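Local coordinates for ferulic acid decarboxylase 1 (Candida dubliniensis, PDB 4ZAD), which uses prenylated FMN and manganese, as a UbiD-family enzyme, and probably catalyses the reversible decarboxylation of cinnamic, coumaric and ferulic acids to the corresponding vinyl compounds, at residues L428-A431 against Y432-H436; F80-D83 against H84-I87; T437-Q440 against D441-Y444; L147-H150 against G151-G154; N61-P64 against K65-F68. All coordinates share one frame; numbering follows the deposited sequence.

Interaction 1 of 5, residues L428-A431 against Y432-H436; sequences LIWA and YTTRH
Arg435 sends its guanidinium over the six-membered ring of Trp430 in a cation-pi contact, CZ lying 4.8 Å from the ring centroid. The two planes are steeply inclined, 76° apart, because the cation presents NH2 rather than a flat face; NH2 is 3.3 Å from CZ3 of Trp430. A face of the guanidinium rests instead on the CB of Ala431, where the smallest apolar side chain fits. Thr434 meets the indole by placing OG1 over a face, and the same hydroxyl donates to Trp430 O at 2.6 Å, from well above the carbonyl plane. Thr433 also donates to the carbonyl four residues back, but in the carbonyl plane: with OG1 between its own N and carbonyl carbon (chi1 56°), it meets Ile429 O at 3.0 Å, and its CG2 lies 3.6 Å from CD1 of Ile429. These are features of a helix C-terminus: the last turns of helix 425-434 have backbone N-H groups bonded four residues back, and each threonine doubles such a bond. Beyond the last turn, His436 ND1 reaches back to Tyr432 O at 2.7 Å. Farther out, Asp419 forms a salt bridge with Arg435, and Tyr432 OH is hydrogen-bonded to Glu412. The second subunit completes the setting: its Tyr293 stacks on Trp430 and bonds to both Arg435 NE and Thr434 OG1, while its His291 O accepts from Trp430 NE1.

Interaction 2 of 5, residues F80-D83 against H84-I87; sequences FGND and HARI
Asp83 holds CG between its own backbone N and carbonyl carbon (chi1 61°), while the CG of His84 stands opposite its carbonyl carbon (chi1 -81°), and these two settings lay the neighbouring side chains side by side, pointing the same way. ND1 of His84 can then donate to OD1 of Asp83 at 2.8 Å in a nearly straight bond. The oxygen lies in the imidazole plane, yet the donor reaches it from above the carboxylate plane, since the flat groups are turned 60° apart. Aspartate suits this place because it offers an acceptor that fixes the rotation of the ring. Asn82 supports the backbone on the same bend: Ala85 N donates to Asn82 O at 3.0 Å, closing a type I beta turn, and OD1 of Asn82 receives a weak bond from His84 N at 3.3 Å. The amide is itself held by Ser95 O, which accepts from Asn82 ND2. The turn delivers the chain into helix 85-90 with His84 at the N-cap position. On the far side of its ring, NE2 bonds to Tyr363 OH, and the imidazole packs on Met99 and Ile102 of helix 99-108, so the start of one helix is seated against the next.

Interaction 3 of 5, residues T437-Q440 against D441-Y444; sequences TPVQ and DQLY
Asp441 and Thr437 face each other in a two-point grip. The carboxylate lies obliquely across the threonine, and its OD2 accepts from Thr437 N at 3.2 Å, the N-H approaching from above the carboxylate plane. In return Asp441 N donates to Thr437 O, also at 3.2 Å, in an almost straight bond that lies in the carbonyl plane. A short acid suits this position, because with CG folded beside its own backbone N (chi1 -62°) it reaches back to the N-H of Thr437, ahead of the turn. Gln442 comes to Val439 differently. Its longer chain, extended beyond CG, passes over to the backbone of Val439, bringing OE1 to Val439 N at 2.7 Å; here the donor lies in the amide plane, on a lone pair of the oxygen. Beside this side-chain bond, the backbone closes the turn: Gln442 N donates to Val439 O at 3.1 Å, from above the carbonyl plane. Val439 has a positive phi of 69°, unusual for a beta-branched residue, and together with a weak bond from Gln440 N to Pro438 O at 2.7 Å this comes close to a classic gamma turn. Pro438 supplies that carbonyl, and its ring-restricted phi suits the approach to the tight bend. Across the dimer, Gln442 OE1 also receives a weak bond from NE2 of Gln442 of the second subunit, whose Phe456 packs on Thr437. The arrangement is a type I beta turn, Val439 to Gln442, that leads the chain from helix 425-434 into strand 442-445, the outermost strand within the chain, antiparallel to 470-475 in the C-terminal domain's mixed sheet.

Interaction 4 of 5, residues L147-H150 against G151-G154; sequences LLHH and GDGG
From His149 to Asp152 the backbone makes a type II beta turn, closed by Asp152 N donating to His149 O at 2.9 Å, with Gly151 at a positive phi of 96°, a backbone setting that glycine takes readily. The side chains tie the same two ends again. OD2 of Asp152 accepts from His149 ND1 at 2.6 Å in a nearly straight bond (170°), which lies in the ring plane and uses the syn lone pair. His149 N approaches that same oxygen from above the carboxylate plane at 2.9 Å, and a water donates to it at 2.6 Å. Three donors thus converge on one carboxylate oxygen, which suits aspartate, while ring and carboxylate stay 63° apart. OD1 of Asp152 is held by Gly288 N, and His149 NE2 donates to Pro323 O, so each group has a second partner that holds its orientation. The turn lies beside the active site: the side chains of His149 and Glu289, the predicted proton donor, are about 7 Å apart. The second subunit reaches in as well, its Tyr496 OH bonding to Leu148 O. The water also accepts from Leu148 N and donates to Gly154 O at 2.7 Å, the oxygen against which CD1 of Leu147 rests at 3.3 Å.

Interaction 5 of 5, residues N61-P64 against K65-F68; sequences NIDP and KNLF
This is a compact polar turn in the connection between strands 49-52 and 69-71, in which Asn61 and Asp63 hold the residues that follow, Asn66 and Leu67 above all. Both polar atoms of the Asn61 amide are used. With CG opposite the backbone N (chi1 175°), the amide reaches forward, and ND2 donates to Leu67 O at 2.9 Å, the oxygen lying in the amide plane. OD1 meanwhile accepts from Asp63 N at 3.1 Å, the donor standing above the plane of the amide carbonyl; this is an Asx turn, made by the OD1 acceptor, and asparagine suits the place because its amide also has the N-H that meets Leu67 O. Gln57 joins this network, its OE1 accepting from Asn61 ND2 and its NE2 donating to Leu67 O. The second focus is the backbone oxygen of Asp63, gripped by two N-H groups: Leu67 N comes in the carbonyl plane at 2.9 Å and Asn66 N from above that plane at 3.0 Å. Pro64, with its restricted phi, suits the bend that follows Asp63. The carboxylate of Asp63 works through water, which donates to OD1 at 2.6 Å and accepts from Lys65 N at 2.7 Å, while the methylene CG of Lys65 passes OD1 at 3.8 Å. The other oxygen, OD2, bonds to Tyr312 OH. A cis peptide precedes Phe68, just before strand 69-71. Leu67 directs its apolar side chain onto Leu133 of strand 131-134, Met270 of strand 270-277 and Tyr312 of strand 300-312, so the turn lies against the antiparallel sheet of the neighbouring domain.

Overall arrangement
Read from the N terminus, each contact closes a short turn or helix end, and the five follow in series; none nests in or crosses another. Interaction 5 comes first, shaping the loop between strands 49-52 and 69-71 and resting it on the large antiparallel sheet, and interaction 2 then leads from the loop after strand 69-71 into helix 85-90. Interaction 4 turns the chain between strands 131-134 and 162-166, beside the active site; its nearest atoms to interaction 5 are about 10 Å away. Interactions 1 and 3 are consecutive, taking helix 425-434 into strand 442-445, and they touch where His436 packs on Asp441 and Gln442. Interactions 1, 3 and 4 also meet the second subunit.

Interaction 1 of 5, residues L428-A431 against Y432-H436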
loop_
_atom_site.group_PDB
_atom_site.type_symbol
_atom_site.label_atom_id
_atom_site.label_comp_id
_atom_site.label_asym_id
_atom_site.label_seq_id
_atom_site.Cartn_x
_atom_site.Cartn_y
_atom_site.Cartn_z
ATOM N N LEU A 428 5.113 5.788 2.640
ATOM C CA LEU A 428 3.815 6.312 3.158
ATOM C C LEU A 428 2.997 5.248 3.930
ATOM O O LEU A 428 2.569 5.495 5.075
ATOM C CB LEU A 428 2.960 6.955 2.061
ATOM C CG LEU A 428 1.676 7.661 2.571
ATOM C CD1 LEU A 428 1.995 8.810 3.425
ATOM C CD2 LEU A 428 0.813 8.152 1.425
ATOM N N ILE A 429 2.841 4.050 3.355
ATOM C CA ILE A 429 2.062 3.012 4.028
ATOM C C ILE A 429 2.712 2.524 5.323
ATOM O O ILE A 429 2.022 2.172 6.236
ATOM C CB ILE A 429 1.721 1.818 3.116
ATOM C CG1 ILE A 429 0.635 0.951 3.759
ATOM C CG2 ILE A 429 2.973 0.922 2.894
ATOM C CD1 ILE A 429 -0.570 1.645 4.244
ATOM N N TRP A 430 4.027 2.494 5.413
ATOM C CA TRP A 430 4.676 2.189 6.689
ATOM C C TRP A 430 4.249 3.208 7.734
ATOM O O TRP A 430 3.790 2.882 8.798
ATOM C CB TRP A 430 6.192 2.213 6.521
ATOM C CG TRP A 430 6.981 2.088 7.753
ATOM C CD1 TRP A 430 6.855 1.140 8.690
ATOM C CD2 TRP A 430 8.057 2.938 8.181
ATOM N NE1 TRP A 430 7.762 1.344 9.706
ATOM C CE2 TRP A 430 8.523 2.434 9.403
ATOM C CE3 TRP A 430 8.661 4.076 7.651
ATOM C CZ2 TRP A 430 9.569 3.008 10.094
ATOM C CZ3 TRP A 430 9.718 4.665 8.350
ATOM C CH2 TRP A 430 10.166 4.123 9.537
ATOM N N ALA A 431 4.368 4.466 7.383
ATOM C CA ALA A 431 4.084 5.521 8.316
ATOM C C ALA A 431 2.612 5.528 8.707
ATOM O O ALA A 431 2.267 5.907 9.820
ATOM C CB ALA A 431 4.508 6.849 7.711
ATOM N N TYR A 432 1.725 5.117 7.811
ATOM C CA TYR A 432 0.297 5.322 8.069
ATOM C C TYR A 432 -0.196 4.282 9.036
ATOM O O TYR A 432 -1.045 4.543 9.879
ATOM C CB TYR A 432 -0.500 5.249 6.777
ATOM C CG TYR A 432 -2.017 5.290 6.958
ATOM C CD1 TYR A 432 -2.692 6.483 6.919
ATOM C CD2 TYR A 432 -2.756 4.136 7.157
ATOM C CE1 TYR A 432 -4.065 6.547 7.063
ATOM C CE2 TYR A 432 -4.139 4.177 7.316
ATOM C CZ TYR A 432 -4.789 5.396 7.263
ATOM O OH TYR A 432 -6.153 5.497 7.406
ATOM N N THR A 433 0.328 3.075 8.900
ATOM C CA THR A 433 -0.146 1.976 9.714
ATOM C C THR A 433 0.563 1.976 11.065
ATOM O O THR A 433 -0.037 1.613 12.062
ATOM C CB THR A 433 0.015 0.654 8.979
ATOM O OG1 THR A 433 1.361 0.499 8.593
ATOM C CG2 THR A 433 -0.784 0.677 7.708
ATOM N N THR A 434 1.814 2.425 11.114
ATOM C CA THR A 434 2.593 2.375 12.349
ATOM C C THR A 434 2.566 3.645 13.186
ATOM O O THR A 434 2.996 3.606 14.321
ATOM C CB THR A 434 4.099 1.943 12.090
ATOM O OG1 THR A 434 4.780 2.874 11.221
ATOM C CG2 THR A 434 4.146 0.589 11.481
ATOM N N ARG A 435 2.076 4.767 12.656
ATOM C CA ARG A 435 2.091 6.030 13.420
ATOM C C ARG A 435 0.732 6.652 13.836
ATOM O O ARG A 435 0.717 7.746 14.344
ATOM C CB ARG A 435 2.902 7.077 12.655
ATOM C CG ARG A 435 4.265 6.568 12.244
ATOM C CD ARG A 435 5.235 7.668 11.772
ATOM N NE ARG A 435 6.456 7.044 11.295
ATOM C CZ ARG A 435 7.458 7.666 10.707
ATOM N NH1 ARG A 435 7.431 8.984 10.557
ATOM N NH2 ARG A 435 8.534 6.964 10.320
ATOM N N HIS A 436 -0.400 5.993 13.627
ATOM C CA HIS A 436 -1.679 6.590 14.049
ATOM C C HIS A 436 -2.538 5.535 14.683
ATOM O O HIS A 436 -2.702 4.451 14.129
ATOM C CB HIS A 436 -2.433 7.242 12.866
ATOM C CG HIS A 436 -3.457 6.363 12.224
ATOM N ND1 HIS A 436 -3.183 5.577 11.129
ATOM C CD2 HIS A 436 -4.764 6.148 12.515
ATOM C CE1 HIS A 436 -4.276 4.922 10.763
ATOM N NE2 HIS A 436 -5.253 5.250 11.594
#

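Interaction 2 of 5, residues F80-D83 against H84-I87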
loop_
_atom_site.group_PDB
_atom_site.type_symbol
_atom_site.label_atom_id
_atom_site.label_comp_id
_atom_site.label_asym_id
_atom_site.label_seq_id
_atom_site.Cartn_x
_atom_site.Cartn_y
_atom_site.Cartn_z
ATOM N N PHE A 80 10.374 2.575 -18.485
ATOM C CA PHE A 80 11.814 2.479 -18.444
ATOM C C PHE A 80 12.559 3.493 -17.574
ATOM O O PHE A 80 13.443 3.105 -16.768
ATOM C CB PHE A 80 12.481 2.352 -19.827
ATOM C CG PHE A 80 11.844 3.143 -20.950
ATOM C CD1 PHE A 80 10.650 2.721 -21.544
ATOM C CD2 PHE A 80 12.520 4.220 -21.514
ATOM C CE1 PHE A 80 10.092 3.407 -22.625
ATOM C CE2 PHE A 80 11.970 4.924 -22.566
ATOM C CZ PHE A 80 10.738 4.507 -23.128
ATOM N N GLY A 81 12.300 4.774 -17.720
ATOM C CA GLY A 81 13.181 5.697 -16.998
ATOM C C GLY A 81 12.346 6.305 -15.906
ATOM O O GLY A 81 11.818 5.598 -15.019
ATOM N N ASN A 82 12.214 7.618 -16.007
ATOM C CA ASN A 82 11.283 8.370 -15.205
ATOM C C ASN A 82 9.869 7.977 -15.604
ATOM O O ASN A 82 9.421 8.325 -16.678
ATOM C CB ASN A 82 11.447 9.851 -15.469
ATOM C CG ASN A 82 10.364 10.655 -14.843
ATOM O OD1 ASN A 82 9.960 10.368 -13.724
ATOM N ND2 ASN A 82 9.881 11.657 -15.541
ATOM N N ASP A 83 9.164 7.272 -14.730
ATOM C CA ASP A 83 7.828 6.786 -15.084
ATOM C C ASP A 83 6.832 7.919 -15.373
ATOM O O ASP A 83 5.835 7.661 -15.996
ATOM C CB ASP A 83 7.274 5.762 -14.068
ATOM C CG ASP A 83 7.104 6.302 -12.664
ATOM O OD1 ASP A 83 7.421 7.454 -12.337
ATOM O OD2 ASP A 83 6.614 5.522 -11.842
ATOM N N HIS A 84 7.144 9.161 -14.974
ATOM C CA HIS A 84 6.260 10.302 -15.192
ATOM C C HIS A 84 6.657 11.145 -16.424
ATOM O O HIS A 84 6.188 12.288 -16.594
ATOM C CB HIS A 84 6.198 11.161 -13.923
ATOM C CG HIS A 84 5.250 10.636 -12.876
ATOM N ND1 HIS A 84 5.438 9.437 -12.227
ATOM C CD2 HIS A 84 4.107 11.162 -12.367
ATOM C CE1 HIS A 84 4.459 9.250 -11.363
ATOM N NE2 HIS A 84 3.637 10.282 -11.429
ATOM N N ALA A 85 7.499 10.569 -17.290
ATOM C CA ALA A 85 7.870 11.184 -18.556
ATOM C C ALA A 85 6.711 11.842 -19.294
ATOM O O ALA A 85 6.859 12.958 -19.816
ATOM C CB ALA A 85 8.523 10.161 -19.489
ATOM N N ARG A 86 5.586 11.162 -19.389
ATOM C CA ARG A 86 4.559 11.677 -20.230
ATOM C C ARG A 86 4.011 12.935 -19.566
ATOM O O ARG A 86 3.642 13.899 -20.223
ATOM C CB ARG A 86 3.474 10.626 -20.484
ATOM C CG ARG A 86 3.974 9.404 -21.275
ATOM C CD ARG A 86 2.869 8.374 -21.678
ATOM N NE ARG A 86 3.481 7.064 -21.833
ATOM C CZ ARG A 86 2.881 5.889 -21.696
ATOM N NH1 ARG A 86 1.576 5.775 -21.442
ATOM N NH2 ARG A 86 3.623 4.790 -21.817
ATOM N N ILE A 87 4.016 12.952 -18.250
ATOM C CA ILE A 87 3.509 14.099 -17.528
ATOM C C ILE A 87 4.476 15.267 -17.713
ATOM O O ILE A 87 4.063 16.343 -18.084
ATOM C CB ILE A 87 3.243 13.758 -16.062
ATOM C CG1 ILE A 87 2.402 12.490 -15.971
ATOM C CG2 ILE A 87 2.494 14.871 -15.412
ATOM C CD1 ILE A 87 1.037 12.602 -16.688
#

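Interaction 3 of 5, residues T437-Q440 against D441-Y444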
loop_
_atom_site.group_PDB
_atom_site.type_symbol
_atom_site.label_atom_id
_atom_site.label_comp_id
_atom_site.label_asym_id
_atom_site.label_seq_id
_atom_site.Cartn_x
_atom_site.Cartn_y
_atom_site.Cartn_z
ATOM N N THR A 437 -3.084 5.855 15.849
ATOM C CA THR A 437 -4.090 5.015 16.493
ATOM C C THR A 437 -5.372 4.976 15.686
ATOM O O THR A 437 -5.994 5.983 15.483
ATOM C CB THR A 437 -4.444 5.556 17.869
ATOM O OG1 THR A 437 -3.277 5.548 18.671
ATOM C CG2 THR A 437 -5.483 4.686 18.539
ATOM N N PRO A 438 -5.795 3.793 15.260
ATOM C CA PRO A 438 -7.090 3.778 14.580
ATOM C C PRO A 438 -8.168 4.542 15.310
ATOM O O PRO A 438 -8.335 4.393 16.517
ATOM C CB PRO A 438 -7.431 2.293 14.518
ATOM C CG PRO A 438 -6.093 1.641 14.368
ATOM C CD PRO A 438 -5.171 2.465 15.263
ATOM N N VAL A 439 -8.872 5.371 14.555
ATOM C CA VAL A 439 -9.994 6.208 15.033
ATOM C C VAL A 439 -9.523 7.345 15.972
ATOM O O VAL A 439 -9.859 8.521 15.727
ATOM C CB VAL A 439 -11.182 5.371 15.614
ATOM C CG1 VAL A 439 -12.405 6.274 15.947
ATOM C CG2 VAL A 439 -11.617 4.246 14.622
ATOM N N GLN A 440 -8.721 7.050 16.995
ATOM C CA GLN A 440 -8.386 8.133 17.946
ATOM C C GLN A 440 -7.603 9.273 17.322
ATOM O O GLN A 440 -7.828 10.416 17.669
ATOM C CB GLN A 440 -7.642 7.645 19.212
ATOM C CG GLN A 440 -8.507 6.840 20.174
ATOM C CD GLN A 440 -9.654 7.651 20.780
ATOM O OE1 GLN A 440 -9.460 8.793 21.267
ATOM N NE2 GLN A 440 -10.864 7.055 20.759
ATOM N N ASP A 441 -6.669 8.964 16.434
ATOM C CA ASP A 441 -5.855 9.995 15.797
ATOM C C ASP A 441 -6.445 10.362 14.407
ATOM O O ASP A 441 -5.728 10.761 13.500
ATOM C CB ASP A 441 -4.381 9.534 15.729
ATOM C CG ASP A 441 -3.730 9.308 17.162
ATOM O OD1 ASP A 441 -4.303 9.719 18.191
ATOM O OD2 ASP A 441 -2.620 8.719 17.260
ATOM N N GLN A 442 -7.762 10.236 14.251
ATOM C CA GLN A 442 -8.437 10.675 13.047
ATOM C C GLN A 442 -9.480 11.700 13.466
ATOM O O GLN A 442 -10.455 11.381 14.180
ATOM C CB GLN A 442 -9.101 9.506 12.307
ATOM C CG GLN A 442 -8.165 8.361 11.995
ATOM C CD GLN A 442 -8.857 7.153 11.320
ATOM O OE1 GLN A 442 -9.042 6.094 11.926
ATOM N NE2 GLN A 442 -9.208 7.317 10.056
ATOM N N LEU A 443 -9.297 12.938 13.022
ATOM C CA LEU A 443 -10.248 13.994 13.388
ATOM C C LEU A 443 -11.323 14.052 12.307
ATOM O O LEU A 443 -11.007 14.369 11.183
ATOM C CB LEU A 443 -9.528 15.333 13.527
ATOM C CG LEU A 443 -10.433 16.479 13.961
ATOM C CD1 LEU A 443 -10.920 16.234 15.329
ATOM C CD2 LEU A 443 -9.692 17.802 13.892
ATOM N N TYR A 444 -12.569 13.724 12.653
ATOM C CA TYR A 444 -13.660 13.667 11.695
ATOM C C TYR A 444 -14.378 14.999 11.546
ATOM O O TYR A 444 -14.855 15.560 12.522
ATOM C CB TYR A 444 -14.659 12.596 12.117
ATOM C CG TYR A 444 -15.812 12.383 11.172
ATOM C CD1 TYR A 444 -15.644 11.687 10.000
ATOM C CD2 TYR A 444 -17.079 12.861 11.477
ATOM C CE1 TYR A 444 -16.703 11.482 9.119
ATOM C CE2 TYR A 444 -18.171 12.685 10.586
ATOM C CZ TYR A 444 -17.967 11.991 9.412
ATOM O OH TYR A 444 -19.019 11.771 8.568
#

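Interaction 4 of 5, residues L147-H150 against G151-G154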
loop_
_atom_site.group_PDB
_atom_site.type_symbol
_atom_site.label_atom_id
_atom_site.label_comp_id
_atom_site.label_asym_id
_atom_site.label_seq_id
_atom_site.Cartn_x
_atom_site.Cartn_y
_atom_site.Cartn_z
ATOM N N LEU A 147 -16.601 2.181 -26.489
ATOM C CA LEU A 147 -17.259 1.761 -25.261
ATOM C C LEU A 147 -16.163 1.203 -24.339
ATOM O O LEU A 147 -15.698 0.032 -24.438
ATOM C CB LEU A 147 -18.329 0.723 -25.543
ATOM C CG LEU A 147 -19.237 0.325 -24.376
ATOM C CD1 LEU A 147 -20.430 1.246 -24.332
ATOM C CD2 LEU A 147 -19.690 -1.126 -24.527
ATOM N N LEU A 148 -15.736 2.074 -23.438
ATOM C CA LEU A 148 -14.487 1.891 -22.739
ATOM C C LEU A 148 -14.563 0.785 -21.705
ATOM O O LEU A 148 -13.605 0.007 -21.562
ATOM C CB LEU A 148 -14.074 3.211 -22.088
ATOM C CG LEU A 148 -13.638 4.256 -23.088
ATOM C CD1 LEU A 148 -13.414 5.605 -22.415
ATOM C CD2 LEU A 148 -12.345 3.714 -23.789
ATOM N N HIS A 149 -15.690 0.717 -20.997
ATOM C CA HIS A 149 -15.891 -0.313 -20.005
ATOM C C HIS A 149 -17.234 -1.013 -20.177
ATOM O O HIS A 149 -18.224 -0.359 -20.421
ATOM C CB HIS A 149 -15.883 0.242 -18.582
ATOM C CG HIS A 149 -14.951 1.377 -18.346
ATOM N ND1 HIS A 149 -15.201 2.655 -18.794
ATOM C CD2 HIS A 149 -13.831 1.455 -17.595
ATOM C CE1 HIS A 149 -14.239 3.455 -18.381
ATOM N NE2 HIS A 149 -13.397 2.750 -17.648
ATOM N N HIS A 150 -17.267 -2.333 -19.977
ATOM C CA HIS A 150 -18.526 -3.062 -19.784
ATOM C C HIS A 150 -19.331 -2.354 -18.734
ATOM O O HIS A 150 -18.824 -2.100 -17.634
ATOM C CB HIS A 150 -18.270 -4.498 -19.298
ATOM C CG HIS A 150 -19.491 -5.371 -19.323
ATOM N ND1 HIS A 150 -20.206 -5.618 -20.480
ATOM C CD2 HIS A 150 -20.113 -6.063 -18.339
ATOM C CE1 HIS A 150 -21.228 -6.408 -20.200
ATOM N NE2 HIS A 150 -21.194 -6.693 -18.906
ATOM N N GLY A 151 -20.580 -2.034 -19.076
ATOM C CA GLY A 151 -21.517 -1.380 -18.157
ATOM C C GLY A 151 -21.558 0.139 -18.329
ATOM O O GLY A 151 -22.351 0.830 -17.672
ATOM N N ASP A 152 -20.704 0.665 -19.197
ATOM C CA ASP A 152 -20.724 2.090 -19.459
ATOM C C ASP A 152 -22.077 2.337 -20.107
ATOM O O ASP A 152 -22.511 1.553 -20.926
ATOM C CB ASP A 152 -19.569 2.523 -20.389
ATOM C CG ASP A 152 -18.242 2.752 -19.652
ATOM O OD1 ASP A 152 -18.162 2.566 -18.421
ATOM O OD2 ASP A 152 -17.245 3.109 -20.338
ATOM N N GLY A 153 -22.748 3.420 -19.744
ATOM C CA GLY A 153 -24.101 3.669 -20.261
ATOM C C GLY A 153 -24.138 4.324 -21.625
ATOM O O GLY A 153 -25.183 4.698 -22.100
ATOM N N GLY A 154 -22.981 4.475 -22.256
ATOM C CA GLY A 154 -22.889 5.037 -23.600
ATOM C C GLY A 154 -21.457 4.940 -24.096
ATOM O O GLY A 154 -20.558 4.393 -23.419
HETATM O O HOH W 1 -17.987 4.041 -22.627
#

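Interaction 5 of 5, residues N61-P64 against K65-F68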
loop_
_atom_site.group_PDB
_atom_site.type_symbol
_atom_site.label_atom_id
_atom_site.label_comp_id
_atom_site.label_asym_id
_atom_site.label_seq_id
_atom_site.Cartn_x
_atom_site.Cartn_y
_atom_site.Cartn_z
ATOM N N ASN A 61 -20.044 6.506 -41.636
ATOM C CA ASN A 61 -19.141 7.592 -41.194
ATOM C C ASN A 61 -18.758 8.519 -42.340
ATOM O O ASN A 61 -18.210 8.068 -43.342
ATOM C CB ASN A 61 -17.859 6.994 -40.598
ATOM C CG ASN A 61 -16.816 8.043 -40.237
ATOM O OD1 ASN A 61 -16.972 9.233 -40.523
ATOM N ND2 ASN A 61 -15.743 7.600 -39.601
ATOM N N ILE A 62 -18.991 9.810 -42.163
ATOM C CA ILE A 62 -18.890 10.779 -43.262
ATOM C C ILE A 62 -17.478 11.067 -43.855
ATOM O O ILE A 62 -17.360 11.633 -44.947
ATOM C CB ILE A 62 -19.591 12.125 -42.848
ATOM C CG1 ILE A 62 -20.037 12.904 -44.098
ATOM C CG2 ILE A 62 -18.701 12.962 -41.905
ATOM C CD1 ILE A 62 -20.956 14.066 -43.804
ATOM N N ASP A 63 -16.413 10.696 -43.159
ATOM C CA ASP A 63 -15.048 10.964 -43.653
ATOM C C ASP A 63 -14.086 10.080 -42.863
ATOM O O ASP A 63 -13.270 10.583 -42.064
ATOM C CB ASP A 63 -14.705 12.463 -43.479
ATOM C CG ASP A 63 -13.401 12.887 -44.190
ATOM O OD1 ASP A 63 -12.780 12.072 -44.926
ATOM O OD2 ASP A 63 -13.007 14.061 -44.024
ATOM N N PRO A 64 -14.194 8.761 -43.042
ATOM C CA PRO A 64 -13.432 7.823 -42.243
ATOM C C PRO A 64 -11.923 7.947 -42.369
ATOM O O PRO A 64 -11.201 7.547 -41.457
ATOM C CB PRO A 64 -13.866 6.451 -42.781
ATOM C CG PRO A 64 -14.563 6.703 -44.057
ATOM C CD PRO A 64 -15.128 8.073 -43.942
ATOM N N LYS A 65 -11.434 8.468 -43.483
ATOM C CA LYS A 65 -9.984 8.552 -43.648
ATOM C C LYS A 65 -9.418 9.616 -42.718
ATOM O O LYS A 65 -8.243 9.590 -42.384
ATOM C CB LYS A 65 -9.574 8.754 -45.135
ATOM C CG LYS A 65 -9.524 10.200 -45.678
ATOM C CD LYS A 65 -9.784 10.227 -47.233
ATOM C CE LYS A 65 -8.771 11.109 -48.036
ATOM N NZ LYS A 65 -9.188 12.553 -48.191
ATOM N N ASN A 66 -10.294 10.529 -42.300
ATOM C CA ASN A 66 -9.944 11.605 -41.373
ATOM C C ASN A 66 -10.484 11.488 -39.940
ATOM O O ASN A 66 -9.923 12.080 -39.042
ATOM C CB ASN A 66 -10.422 12.940 -41.958
ATOM C CG ASN A 66 -9.610 13.387 -43.146
ATOM O OD1 ASN A 66 -10.141 13.987 -44.068
ATOM N ND2 ASN A 66 -8.321 13.117 -43.123
ATOM N N LEU A 67 -11.578 10.764 -39.735
ATOM C CA LEU A 67 -12.273 10.747 -38.445
ATOM C C LEU A 67 -12.488 9.335 -37.927
ATOM O O LEU A 67 -13.199 8.558 -38.584
ATOM C CB LEU A 67 -13.663 11.385 -38.598
ATOM C CG LEU A 67 -13.649 12.884 -38.842
ATOM C CD1 LEU A 67 -15.034 13.428 -39.218
ATOM C CD2 LEU A 67 -13.113 13.528 -37.562
ATOM N N PHE A 68 -11.855 8.950 -36.807
ATOM C CA PHE A 68 -10.590 9.517 -36.303
ATOM C C PHE A 68 -9.760 8.323 -35.822
ATOM O O PHE A 68 -10.283 7.194 -35.733
ATOM C CB PHE A 68 -10.812 10.513 -35.165
ATOM C CG PHE A 68 -11.882 10.106 -34.213
ATOM C CD1 PHE A 68 -11.637 9.152 -33.245
ATOM C CD2 PHE A 68 -13.139 10.676 -34.290
ATOM C CE1 PHE A 68 -12.634 8.746 -32.371
ATOM C CE2 PHE A 68 -14.152 10.291 -33.433
ATOM C CZ PHE A 68 -13.913 9.318 -32.470
HETATM O O HOH W 2 -12.794 9.522 -45.577
#